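Local structure of glutathione S-transferase (Bombyx mori, 3AY8) at residues P14-L19 and I163-S168; E67-A72 and Y101-S106; K149-D154 and I158-I163. The protein probably transfers glutathione to electrophilic compounds, working as a homodimeric cytosolic enzyme whose subunits each join a thioredoxin-like domain to a helical domain. All blocks are in the same frame, centred on the assembly; numbering follows the deposited sequence. Where two conformers were deposited one is given.

Contacts 1 and 3 both use helix 158-173 of a glutathione transferase subunit. Contact 1 sets it against helix 13-25 of the thioredoxin-like domain, and contact 3 ties its start to the loop that leads into it. Contact 2 joins helix 68-79 to helix 90-120 beside it, touching it through D103 with S166 and R69 with S162. Along the chain, contacts 2 and 3 follow one another, both nested within the long loop that contact 1 closes. Their centres lie about 10 to 13 Å apart. I163 lies in the segments of contacts 1 and 3 but makes contact only in contact 3. Contacts 1 and 2 thus bind the two domains together, while contact 3 is internal to the helical one.

Contact 1: residues P14-L19 and I163-S168; sequences PSRGAL and IYASMS
A165 is the residue most covered here: its CB fits onto the backbone of G17, 3.4 Å from G17 N. The axes of segments 14-19 and 163-168, on helices 13-25 and 158-173, approach to 7.9 Å and run roughly antiparallel, at 143°. They can come this near because glycine offers bare backbone where A165 presses in and alanine brings just one methyl; a CB on G17 would stand only about 3.5 Å from A165 CB.

Beside this close spot, R16 adds a polar tie. Its CB lies 4.2 Å from A165 CB, and a bend at chi3 (-81°) brings the guanidinium round to the carbonyl of A165. There R16 NH2 donates to A165 O over 3.2 Å, with the oxygen at the edge of the guanidinium, a little out of its plane. An arginine suits the place because its several N-H groups find carbonyl and side-chain oxygens in this buried setting: NE bonds P10 O, NH1 bonds V11 O and S169 OG, and NH2 also reaches N199 OD1. The arrangement belongs to the interdomain interface of the cytosolic glutathione transferase fold, where the first helix of the thioredoxin-like domain packs against a core helix of the all-helical domain.

Contact 2: residues E67-A72 and Y101-S106; sequences ESRAIA and YFDSAS
R69 reaches across from the first turn of helix 68-79 to D103 and S104 on helix 90-120. Its CB already points toward that helix, and CG, placed anti to the carbonyl carbon (chi1 -59°), runs beside S162 OG of helix 158-173. CD then rests 3.7 Å from S104 CB. At NE a salt bridge to D103 begins: NE donates to D103 OD2 over 2.8 Å, reaching it on the anti side of the carboxylate. Past CZ, which has S104 CB 3.5 Å away, NH2 bonds the same oxygen, D103 OD2, again at 2.8 Å but from above the carboxylate plane, the two flat groups being turned 49° apart. The grip is therefore side-on, two nitrogens on one oxygen. The last nitrogen, NH1, makes a salt bridge to E67 in one of that residue's two conformers, completing an E67-R69-D103 network.

S104 CB lies over one face of the guanidinium, where a small residue lets the flat group pass close to the helix. D103 suits its buried place by answering the arginine's charge; its other oxygen, OD1, is bonded by S166 OG, which probably steadies the carboxylate. E67, at the N-cap position, accepts from R69 N through OE2 in that conformer.

At the dimer interface S104 OG bonds S104 OG of the second subunit, and Y101 stacks on Y101 of that subunit. Within the chain, helix 68-79, which follows strand 63-66, is lined by helix 13-25 at S68 and A72, while helix 158-173 packs against R69 and D103.

Contact 3: residues K149-D154 and I158-I163; sequences KWVAAD and IADTSI
D160, on helix 158-173, receives the backbone N-H of V151 from loop 149-154 in a nearly straight bond: V151 N to D160 OD1 is 2.8 Å at 175°, on the syn side of the oxygen. T157, just before the helix, gives its N-H to D160 OD2, as in the N-capping box (S/T-x-x-D) known in glutathione transferases, and T157 OG1 accepts from A159 N. D160 CG stands anti to its carbonyl carbon (chi1 -59°), which turns the carboxylate toward the loop.

Beside the polar bond, V151 packs on the helix. Its CG2 sits tightly on A159 CB, 3.5 Å off, while CG1 meets I163 CD1 tip to tip; the branched valine can thus serve two neighbours. W150 turns its ring edge to D160 OD1, ring and carboxylate being 79° apart.

Farther out, W186 packs against V151 and I163, and its NE1 bonds D160 OD1, which therefore takes two N-H groups. Aspartate suits the place because its two oxygens serve the loop, T157 and W186 at once. An alanine in place of D160 would probably leave V151 N and W186 NE1 without their acceptor and let the loop drift. A water donates to D160 OD2 over 2.6 Å and accepts from A152 N at 3.0 Å.

Contact 1: residues P14-L19 and I163-S168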
ATOM      1  N   PRO A  14       8.727   1.895   7.841  1.00 23.90           N
ATOM      2  CA  PRO A  14       8.983   1.731   6.395  1.00 23.81           C
ATOM      3  C   PRO A  14      10.459   1.917   6.037  1.00 23.55           C
ATOM      4  O   PRO A  14      10.989   1.180   5.216  1.00 23.27           O
ATOM      5  CB  PRO A  14       8.108   2.820   5.757  1.00 24.09           C
ATOM      6  CG  PRO A  14       6.937   2.924   6.717  1.00 24.84           C
ATOM      7  CD  PRO A  14       7.592   2.806   8.092  1.00 24.11           C
ATOM      8  N   SER A  15      11.127   2.884   6.662  1.00 23.85           N
ATOM      9  CA  SER A  15      12.566   3.059   6.443  1.00 24.13           C
ATOM     10  C   SER A  15      13.322   1.810   6.890  1.00 23.74           C
ATOM     11  O   SER A  15      14.197   1.326   6.174  1.00 23.90           O
ATOM     12  CB  SER A  15      13.088   4.326   7.141  1.00 24.76           C
ATOM     13  OG  SER A  15      14.287   4.771   6.533  1.00 24.36           O
ATOM     14  N   ARG A  16      12.941   1.250   8.039  1.00 23.23           N
ATOM     15  CA  ARG A  16      13.568   0.025   8.529  1.00 22.54           C
ATOM     16  C   ARG A  16      13.303  -1.174   7.617  1.00 22.14           C
ATOM     17  O   ARG A  16      14.174  -2.022   7.443  1.00 21.32           O
ATOM     18  CB  ARG A  16      13.162  -0.266   9.981  1.00 22.60           C
ATOM     19  CG  ARG A  16      14.032   0.482  11.012  1.00 23.28           C
ATOM     20  CD  ARG A  16      13.639   0.146  12.455  1.00 23.60           C
ATOM     21  NE  ARG A  16      12.471   0.909  12.917  1.00 24.86           N
ATOM     22  CZ  ARG A  16      11.238   0.408  13.020  1.00 24.97           C
ATOM     23  NH1 ARG A  16      10.234   1.175  13.436  1.00 26.29           N
ATOM     24  NH2 ARG A  16      11.008  -0.864  12.723  1.00 24.72           N
ATOM     25  N   GLY A  17      12.112  -1.217   7.012  1.00 21.73           N
ATOM     26  CA  GLY A  17      11.752  -2.291   6.076  1.00 21.70           C
ATOM     27  C   GLY A  17      12.600  -2.288   4.814  1.00 21.88           C
ATOM     28  O   GLY A  17      12.968  -3.347   4.293  1.00 21.89           O
ATOM     29  N   ALA A  18      12.899  -1.097   4.315  1.00 22.01           N
ATOM     30  CA  ALA A  18      13.792  -0.951   3.157  1.00 22.17           C
ATOM     31  C   ALA A  18      15.215  -1.417   3.491  1.00 22.44           C
ATOM     32  O   ALA A  18      15.839  -2.134   2.693  1.00 22.74           O
ATOM     33  CB  ALA A  18      13.796   0.498   2.667  1.00 22.21           C
ATOM     34  N   LEU A  19      15.728  -1.031   4.663  1.00 22.13           N
ATOM     35  CA  LEU A  19      17.084  -1.455   5.068  1.00 22.84           C
ATOM     36  C   LEU A  19      17.153  -2.961   5.312  1.00 22.98           C
ATOM     37  O   LEU A  19      18.096  -3.638   4.870  1.00 23.66           O
ATOM     38  CB  LEU A  19      17.590  -0.652   6.279  1.00 22.11           C
ATOM     39  CG  LEU A  19      19.007  -0.980   6.789  1.00 23.51           C
ATOM     40  CD1 LEU A  19      20.081  -0.852   5.716  1.00 22.35           C
ATOM     41  CD2 LEU A  19      19.375  -0.132   8.017  1.00 23.76           C
ATOM     42  N   ILE A 163       6.887  -6.558   6.704  1.00 23.10           N
ATOM     43  CA  ILE A 163       5.900  -6.827   7.747  1.00 22.64           C
ATOM     44  C   ILE A 163       6.573  -6.930   9.131  1.00 22.52           C
ATOM     45  O   ILE A 163       6.024  -6.476  10.122  1.00 21.95           O
ATOM     46  CB  ILE A 163       5.018  -8.060   7.388  1.00 22.67           C
ATOM     47  CG1 ILE A 163       4.200  -7.744   6.116  1.00 22.73           C
ATOM     48  CG2 ILE A 163       4.073  -8.413   8.523  1.00 21.24           C
ATOM     49  CD1 ILE A 163       3.320  -8.913   5.589  1.00 21.76           C
ATOM     50  N   TYR A 164       7.790  -7.468   9.177  1.00 22.72           N
ATOM     51  CA  TYR A 164       8.580  -7.445  10.408  1.00 23.03           C
ATOM     52  C   TYR A 164       8.883  -6.003  10.872  1.00 22.85           C
ATOM     53  O   TYR A 164       8.747  -5.684  12.062  1.00 22.59           O
ATOM     54  CB  TYR A 164       9.846  -8.303  10.256  1.00 23.32           C
ATOM     55  CG  TYR A 164      10.832  -8.220  11.402  1.00 25.21           C
ATOM     56  CD1 TYR A 164      10.399  -8.297  12.735  1.00 24.43           C
ATOM     57  CD2 TYR A 164      12.207  -8.103  11.152  1.00 25.85           C
ATOM     58  CE1 TYR A 164      11.298  -8.220  13.789  1.00 26.40           C
ATOM     59  CE2 TYR A 164      13.125  -8.043  12.200  1.00 26.89           C
ATOM     60  CZ  TYR A 164      12.656  -8.092  13.521  1.00 27.79           C
ATOM     61  OH  TYR A 164      13.540  -8.043  14.571  1.00 29.04           O
ATOM     62  N   ALA A 165       9.258  -5.126   9.942  1.00 22.62           N
ATOM     63  CA  ALA A 165       9.509  -3.722  10.290  1.00 22.61           C
ATOM     64  C   ALA A 165       8.263  -3.070  10.894  1.00 22.73           C
ATOM     65  O   ALA A 165       8.345  -2.329  11.889  1.00 22.40           O
ATOM     66  CB  ALA A 165      10.002  -2.931   9.067  1.00 22.25           C
ATOM     67  N   SER A 166       7.106  -3.366  10.300  1.00 22.49           N
ATOM     68  CA  SER A 166       5.834  -2.864  10.814  1.00 22.47           C
ATOM     69  C   SER A 166       5.507  -3.439  12.205  1.00 22.62           C
ATOM     70  O   SER A 166       5.276  -2.681  13.164  1.00 21.70           O
ATOM     71  CB  SER A 166       4.709  -3.186   9.828  1.00 22.58           C
ATOM     72  OG  SER A 166       4.834  -2.420   8.635  1.00 22.46           O
ATOM     73  N   MET A 167       5.491  -4.770  12.302  1.00 22.40           N
ATOM     74  CA  MET A 167       5.141  -5.472  13.549  1.00 23.40           C
ATOM     75  C   MET A 167       6.076  -5.131  14.713  1.00 22.85           C
ATOM     76  O   MET A 167       5.629  -4.954  15.838  1.00 23.37           O
ATOM     77  CB  MET A 167       5.129  -6.997  13.338  1.00 23.02           C
ATOM     78  CG  MET A 167       3.900  -7.517  12.632  1.00 25.50           C
ATOM     79  SD  MET A 167       2.356  -6.993  13.405  1.00 26.28           S
ATOM     80  CE  MET A 167       2.527  -7.553  15.116  1.00 23.56           C
ATOM     81  N   SER A 168       7.370  -5.034  14.441  1.00 23.22           N
ATOM     82  CA  SER A 168       8.332  -4.664  15.492  1.00 23.32           C
ATOM     83  C   SER A 168       8.044  -3.263  16.049  1.00 23.87           C
ATOM     84  O   SER A 168       8.258  -3.005  17.240  1.00 24.47           O
ATOM     85  CB  SER A 168       9.777  -4.800  14.993  1.00 23.53           C
ATOM     86  OG  SER A 168      10.047  -3.921  13.913  1.00 21.30           O
TER

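Contact 2: residues E67-A72 and Y101-S106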
ATOM      1  N   GLU A  67       9.495   5.138  -1.436  1.00 27.22           N
ATOM      2  CA  GLU A  67       8.531   4.087  -1.125  0.60 25.86           C
ATOM      3  C   GLU A  67       9.261   2.793  -0.786  1.00 24.96           C
ATOM      4  O   GLU A  67       9.825   2.125  -1.663  1.00 24.38           O
ATOM      5  CB  GLU A  67       7.510   3.884  -2.252  0.60 26.07           C
ATOM      6  CG  GLU A  67       6.086   3.820  -1.754  0.60 25.47           C
ATOM      7  CD  GLU A  67       5.883   2.743  -0.704  0.60 25.15           C
ATOM      8  OE1 GLU A  67       5.172   3.004   0.288  0.60 26.75           O
ATOM      9  OE2 GLU A  67       6.424   1.629  -0.869  0.60 23.00           O
ATOM     10  N   SER A  68       9.242   2.470   0.506  1.00 24.01           N
ATOM     11  CA  SER A  68      10.009   1.354   1.046  0.60 23.50           C
ATOM     12  C   SER A  68       9.799   0.039   0.297  1.00 23.16           C
ATOM     13  O   SER A  68      10.753  -0.672   0.039  1.00 23.63           O
ATOM     14  CB  SER A  68       9.711   1.166   2.536  0.60 23.73           C
ATOM     15  OG  SER A  68       8.390   0.699   2.733  0.60 23.72           O
ATOM     16  N   ARG A  69       8.562  -0.289  -0.061  1.00 22.83           N
ATOM     17  CA  ARG A  69       8.320  -1.591  -0.700  1.00 23.05           C
ATOM     18  C   ARG A  69       8.721  -1.634  -2.183  1.00 23.13           C
ATOM     19  O   ARG A  69       9.129  -2.681  -2.672  1.00 23.48           O
ATOM     20  CB  ARG A  69       6.879  -2.057  -0.478  1.00 23.39           C
ATOM     21  CG  ARG A  69       6.527  -2.197   1.020  1.00 24.63           C
ATOM     22  CD  ARG A  69       5.130  -1.745   1.289  1.00 28.14           C
ATOM     23  NE  ARG A  69       4.872  -1.450   2.703  1.00 27.94           N
ATOM     24  CZ  ARG A  69       4.755  -0.232   3.229  1.00 26.52           C
ATOM     25  NH1 ARG A  69       4.883   0.847   2.485  1.00 27.53           N
ATOM     26  NH2 ARG A  69       4.499  -0.094   4.522  1.00 27.01           N
ATOM     27  N   ALA A  70       8.602  -0.505  -2.877  1.00 22.91           N
ATOM     28  CA  ALA A  70       9.184  -0.345  -4.219  1.00 23.56           C
ATOM     29  C   ALA A  70      10.711  -0.529  -4.193  1.00 23.94           C
ATOM     30  O   ALA A  70      11.280  -1.215  -5.050  1.00 24.33           O
ATOM     31  CB  ALA A  70       8.831   1.004  -4.784  1.00 22.84           C
ATOM     32  N   ILE A  71      11.356   0.085  -3.201  1.00 23.82           N
ATOM     33  CA  ILE A  71      12.795  -0.091  -2.968  1.00 24.01           C
ATOM     34  C   ILE A  71      13.149  -1.565  -2.764  1.00 24.28           C
ATOM     35  O   ILE A  71      14.044  -2.090  -3.431  1.00 24.39           O
ATOM     36  CB  ILE A  71      13.272   0.775  -1.765  1.00 23.53           C
ATOM     37  CG1 ILE A  71      13.218   2.254  -2.144  1.00 23.63           C
ATOM     38  CG2 ILE A  71      14.680   0.365  -1.300  1.00 24.31           C
ATOM     39  CD1 ILE A  71      13.084   3.204  -0.936  1.00 23.90           C
ATOM     40  N   ALA A  72      12.422  -2.234  -1.865  1.00 24.19           N
ATOM     41  CA  ALA A  72      12.655  -3.650  -1.591  1.00 24.63           C
ATOM     42  C   ALA A  72      12.587  -4.532  -2.855  1.00 25.01           C
ATOM     43  O   ALA A  72      13.459  -5.387  -3.072  1.00 24.75           O
ATOM     44  CB  ALA A  72      11.681  -4.162  -0.526  1.00 24.07           C
ATOM     45  N   TYR A 101       1.384  -5.227  -0.284  1.00 22.79           N
ATOM     46  CA  TYR A 101       0.257  -4.295  -0.309  1.00 23.07           C
ATOM     47  C   TYR A 101      -0.570  -4.382   0.960  1.00 23.39           C
ATOM     48  O   TYR A 101      -1.048  -3.370   1.442  1.00 23.79           O
ATOM     49  CB  TYR A 101      -0.620  -4.454  -1.570  1.00 22.95           C
ATOM     50  CG  TYR A 101       0.071  -3.893  -2.796  1.00 23.26           C
ATOM     51  CD1 TYR A 101       0.245  -2.514  -2.963  1.00 21.31           C
ATOM     52  CD2 TYR A 101       0.588  -4.744  -3.766  1.00 22.96           C
ATOM     53  CE1 TYR A 101       0.909  -2.008  -4.088  1.00 22.77           C
ATOM     54  CE2 TYR A 101       1.251  -4.247  -4.872  1.00 21.60           C
ATOM     55  CZ  TYR A 101       1.410  -2.887  -5.029  1.00 23.24           C
ATOM     56  OH  TYR A 101       2.075  -2.429  -6.146  1.00 25.38           O
ATOM     57  N   PHE A 102      -0.697  -5.583   1.523  1.00 24.43           N
ATOM     58  CA  PHE A 102      -1.295  -5.739   2.859  1.00 25.10           C
ATOM     59  C   PHE A 102      -0.527  -4.929   3.916  1.00 24.92           C
ATOM     60  O   PHE A 102      -1.138  -4.244   4.731  1.00 25.88           O
ATOM     61  CB  PHE A 102      -1.393  -7.229   3.215  1.00 25.08           C
ATOM     62  CG  PHE A 102      -1.727  -7.503   4.655  1.00 27.46           C
ATOM     63  CD1 PHE A 102      -3.057  -7.580   5.076  1.00 27.35           C
ATOM     64  CD2 PHE A 102      -0.714  -7.697   5.590  1.00 27.51           C
ATOM     65  CE1 PHE A 102      -3.358  -7.840   6.411  1.00 29.35           C
ATOM     66  CE2 PHE A 102      -1.015  -7.971   6.941  1.00 29.23           C
ATOM     67  CZ  PHE A 102      -2.328  -8.048   7.343  1.00 27.74           C
ATOM     68  N   ASP A 103       0.809  -4.992   3.896  1.00 24.45           N
ATOM     69  CA  ASP A 103       1.623  -4.180   4.800  1.00 23.88           C
ATOM     70  C   ASP A 103       1.314  -2.676   4.619  1.00 23.73           C
ATOM     71  O   ASP A 103       1.114  -1.951   5.595  1.00 23.44           O
ATOM     72  CB  ASP A 103       3.126  -4.428   4.572  1.00 23.86           C
ATOM     73  CG  ASP A 103       3.993  -3.685   5.570  1.00 24.62           C
ATOM     74  OD1 ASP A 103       3.852  -3.939   6.787  1.00 24.41           O
ATOM     75  OD2 ASP A 103       4.807  -2.838   5.152  1.00 26.29           O
ATOM     76  N   SER A 104       1.271  -2.231   3.364  1.00 23.20           N
ATOM     77  CA  SER A 104       1.161  -0.811   3.039  1.00 23.48           C
ATOM     78  C   SER A 104      -0.243  -0.249   3.215  1.00 23.20           C
ATOM     79  O   SER A 104      -0.389   0.907   3.603  1.00 24.09           O
ATOM     80  CB  SER A 104       1.625  -0.561   1.595  1.00 23.30           C
ATOM     81  OG  SER A 104       0.656  -1.017   0.667  1.00 24.20           O
ATOM     82  N   ALA A 105      -1.264  -1.057   2.914  1.00 23.22           N
ATOM     83  CA  ALA A 105      -2.660  -0.589   2.917  1.00 23.88           C
ATOM     84  C   ALA A 105      -3.435  -0.885   4.199  1.00 24.22           C
ATOM     85  O   ALA A 105      -4.461  -0.246   4.458  1.00 24.44           O
ATOM     86  CB  ALA A 105      -3.422  -1.169   1.711  1.00 23.25           C
ATOM     87  N   SER A 106      -2.989  -1.879   4.972  1.00 23.63           N
ATOM     88  CA  SER A 106      -3.737  -2.295   6.175  1.00 24.23           C
ATOM     89  C   SER A 106      -2.885  -2.223   7.436  1.00 23.89           C
ATOM     90  O   SER A 106      -3.248  -1.554   8.398  1.00 24.53           O
ATOM     91  CB  SER A 106      -4.278  -3.734   6.026  1.00 23.89           C
ATOM     92  OG  SER A 106      -5.200  -3.807   4.965  1.00 25.66           O
TER

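Contact 3: residues K149-D154 and I158-I163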
ATOM      1  N   LYS A 149       5.274 -21.119   7.161  1.00 32.87           N
ATOM      2  CA  LYS A 149       6.187 -20.686   8.223  1.00 32.15           C
ATOM      3  C   LYS A 149       6.426 -19.167   8.229  1.00 30.61           C
ATOM      4  O   LYS A 149       6.435 -18.542   9.289  1.00 29.55           O
ATOM      5  CB  LYS A 149       7.527 -21.423   8.119  1.00 32.30           C
ATOM      6  CG  LYS A 149       8.439 -21.179   9.320  1.00 34.56           C
ATOM      7  CD  LYS A 149       9.784 -21.868   9.161  1.00 36.64           C
ATOM      8  CE  LYS A 149      10.642 -21.678  10.409  1.00 38.83           C
ATOM      9  NZ  LYS A 149      12.064 -22.086  10.172  1.00 40.14           N
ATOM     10  N   TRP A 150       6.630 -18.607   7.039  1.00 29.73           N
ATOM     11  CA  TRP A 150       6.837 -17.169   6.838  1.00 29.76           C
ATOM     12  C   TRP A 150       5.585 -16.573   6.169  1.00 29.50           C
ATOM     13  O   TRP A 150       4.665 -17.320   5.842  1.00 29.03           O
ATOM     14  CB  TRP A 150       8.108 -16.930   6.008  1.00 29.43           C
ATOM     15  CG  TRP A 150       9.356 -17.499   6.657  1.00 29.15           C
ATOM     16  CD1 TRP A 150       9.873 -18.756   6.482  1.00 28.92           C
ATOM     17  CD2 TRP A 150      10.223 -16.838   7.596  1.00 28.92           C
ATOM     18  NE1 TRP A 150      11.016 -18.913   7.245  1.00 28.52           N
ATOM     19  CE2 TRP A 150      11.246 -17.758   7.945  1.00 29.66           C
ATOM     20  CE3 TRP A 150      10.225 -15.565   8.192  1.00 29.04           C
ATOM     21  CZ2 TRP A 150      12.278 -17.434   8.842  1.00 29.61           C
ATOM     22  CZ3 TRP A 150      11.244 -15.244   9.087  1.00 29.10           C
ATOM     23  CH2 TRP A 150      12.257 -16.179   9.402  1.00 29.89           C
ATOM     24  N   VAL A 151       5.527 -15.249   5.989  1.00 29.60           N
ATOM     25  CA  VAL A 151       4.259 -14.603   5.576  1.00 29.90           C
ATOM     26  C   VAL A 151       3.764 -15.001   4.182  1.00 30.16           C
ATOM     27  O   VAL A 151       2.557 -15.024   3.938  1.00 30.06           O
ATOM     28  CB  VAL A 151       4.261 -13.032   5.668  1.00 30.03           C
ATOM     29  CG1 VAL A 151       4.454 -12.533   7.092  1.00 29.76           C
ATOM     30  CG2 VAL A 151       5.266 -12.416   4.716  1.00 28.66           C
ATOM     31  N   ALA A 152       4.683 -15.301   3.271  1.00 30.54           N
ATOM     32  CA  ALA A 152       4.299 -15.478   1.870  1.00 31.60           C
ATOM     33  C   ALA A 152       4.758 -16.794   1.267  1.00 32.59           C
ATOM     34  O   ALA A 152       4.529 -17.040   0.078  1.00 33.21           O
ATOM     35  CB  ALA A 152       4.808 -14.295   1.019  1.00 31.49           C
ATOM     36  N   ALA A 153       5.409 -17.626   2.080  1.00 33.12           N
ATOM     37  CA  ALA A 153       6.015 -18.873   1.617  1.00 34.12           C
ATOM     38  C   ALA A 153       6.573 -19.615   2.817  1.00 34.53           C
ATOM     39  O   ALA A 153       6.545 -19.107   3.946  1.00 34.14           O
ATOM     40  CB  ALA A 153       7.134 -18.599   0.600  1.00 33.52           C
ATOM     41  N   ASP A 154       7.103 -20.811   2.576  1.00 35.32           N
ATOM     42  CA  ASP A 154       7.783 -21.527   3.648  1.00 35.87           C
ATOM     43  C   ASP A 154       9.257 -21.117   3.776  1.00 35.46           C
ATOM     44  O   ASP A 154       9.986 -21.674   4.592  1.00 36.08           O
ATOM     45  CB  ASP A 154       7.606 -23.038   3.494  1.00 36.87           C
ATOM     46  CG  ASP A 154       6.264 -23.521   4.020  1.00 38.54           C
ATOM     47  OD1 ASP A 154       5.882 -23.164   5.159  1.00 39.84           O
ATOM     48  OD2 ASP A 154       5.586 -24.271   3.291  1.00 43.24           O
ATOM     49  N   ILE A 158      11.023 -10.699   0.933  1.00 24.39           N
ATOM     50  CA  ILE A 158      10.914  -9.284   1.275  1.00 23.97           C
ATOM     51  C   ILE A 158       9.559  -8.915   1.898  1.00 23.50           C
ATOM     52  O   ILE A 158       9.443  -7.865   2.521  1.00 23.39           O
ATOM     53  CB  ILE A 158      11.242  -8.321   0.090  1.00 24.15           C
ATOM     54  CG1 ILE A 158      10.253  -8.480  -1.066  1.00 23.81           C
ATOM     55  CG2 ILE A 158      12.699  -8.487  -0.377  1.00 24.53           C
ATOM     56  CD1 ILE A 158      10.434  -7.399  -2.148  1.00 21.44           C
ATOM     57  N   ALA A 159       8.536  -9.750   1.722  1.00 23.10           N
ATOM     58  CA  ALA A 159       7.266  -9.519   2.444  1.00 23.62           C
ATOM     59  C   ALA A 159       7.492  -9.649   3.968  1.00 23.73           C
ATOM     60  O   ALA A 159       6.931  -8.889   4.759  1.00 23.78           O
ATOM     61  CB  ALA A 159       6.191 -10.475   1.964  1.00 23.16           C
ATOM     62  N   ASP A 160       8.357 -10.571   4.375  1.00 24.07           N
ATOM     63  CA  ASP A 160       8.697 -10.702   5.806  1.00 24.49           C
ATOM     64  C   ASP A 160       9.500  -9.534   6.344  1.00 24.23           C
ATOM     65  O   ASP A 160       9.250  -9.098   7.454  1.00 24.53           O
ATOM     66  CB  ASP A 160       9.434 -12.009   6.098  1.00 24.65           C
ATOM     67  CG  ASP A 160       8.625 -13.222   5.703  1.00 26.11           C
ATOM     68  OD1 ASP A 160       7.718 -13.611   6.481  1.00 27.48           O
ATOM     69  OD2 ASP A 160       8.908 -13.781   4.625  1.00 25.32           O
ATOM     70  N   THR A 161      10.464  -9.027   5.577  1.00 24.54           N
ATOM     71  CA  THR A 161      11.236  -7.876   6.050  1.00 24.62           C
ATOM     72  C   THR A 161      10.347  -6.639   6.270  1.00 24.51           C
ATOM     73  O   THR A 161      10.474  -5.964   7.287  1.00 24.38           O
ATOM     74  CB  THR A 161      12.462  -7.578   5.167  1.00 24.72           C
ATOM     75  OG1 THR A 161      12.082  -7.586   3.793  1.00 24.81           O
ATOM     76  CG2 THR A 161      13.547  -8.662   5.388  1.00 24.48           C
ATOM     77  N   SER A 162       9.424  -6.370   5.342  1.00 23.99           N
ATOM     78  CA  SER A 162       8.517  -5.224   5.478  1.00 23.70           C
ATOM     79  C   SER A 162       7.534  -5.395   6.642  1.00 23.64           C
ATOM     80  O   SER A 162       7.353  -4.488   7.459  1.00 23.60           O
ATOM     81  CB  SER A 162       7.749  -4.995   4.167  1.00 23.58           C
ATOM     82  OG  SER A 162       8.614  -4.446   3.174  1.00 24.22           O
ATOM     83  N   ILE A 163       6.887  -6.558   6.704  1.00 23.10           N
ATOM     84  CA  ILE A 163       5.900  -6.827   7.747  1.00 22.64           C
ATOM     85  C   ILE A 163       6.573  -6.930   9.131  1.00 22.52           C
ATOM     86  O   ILE A 163       6.024  -6.476  10.122  1.00 21.95           O
ATOM     87  CB  ILE A 163       5.018  -8.060   7.388  1.00 22.67           C
ATOM     88  CG1 ILE A 163       4.200  -7.744   6.116  1.00 22.73           C
ATOM     89  CG2 ILE A 163       4.073  -8.413   8.523  1.00 21.24           C
ATOM     90  CD1 ILE A 163       3.320  -8.913   5.589  1.00 21.76           C
TER
HETATM   91  O   HOH W   1       7.644 -15.239   2.918  1.00 24.72           O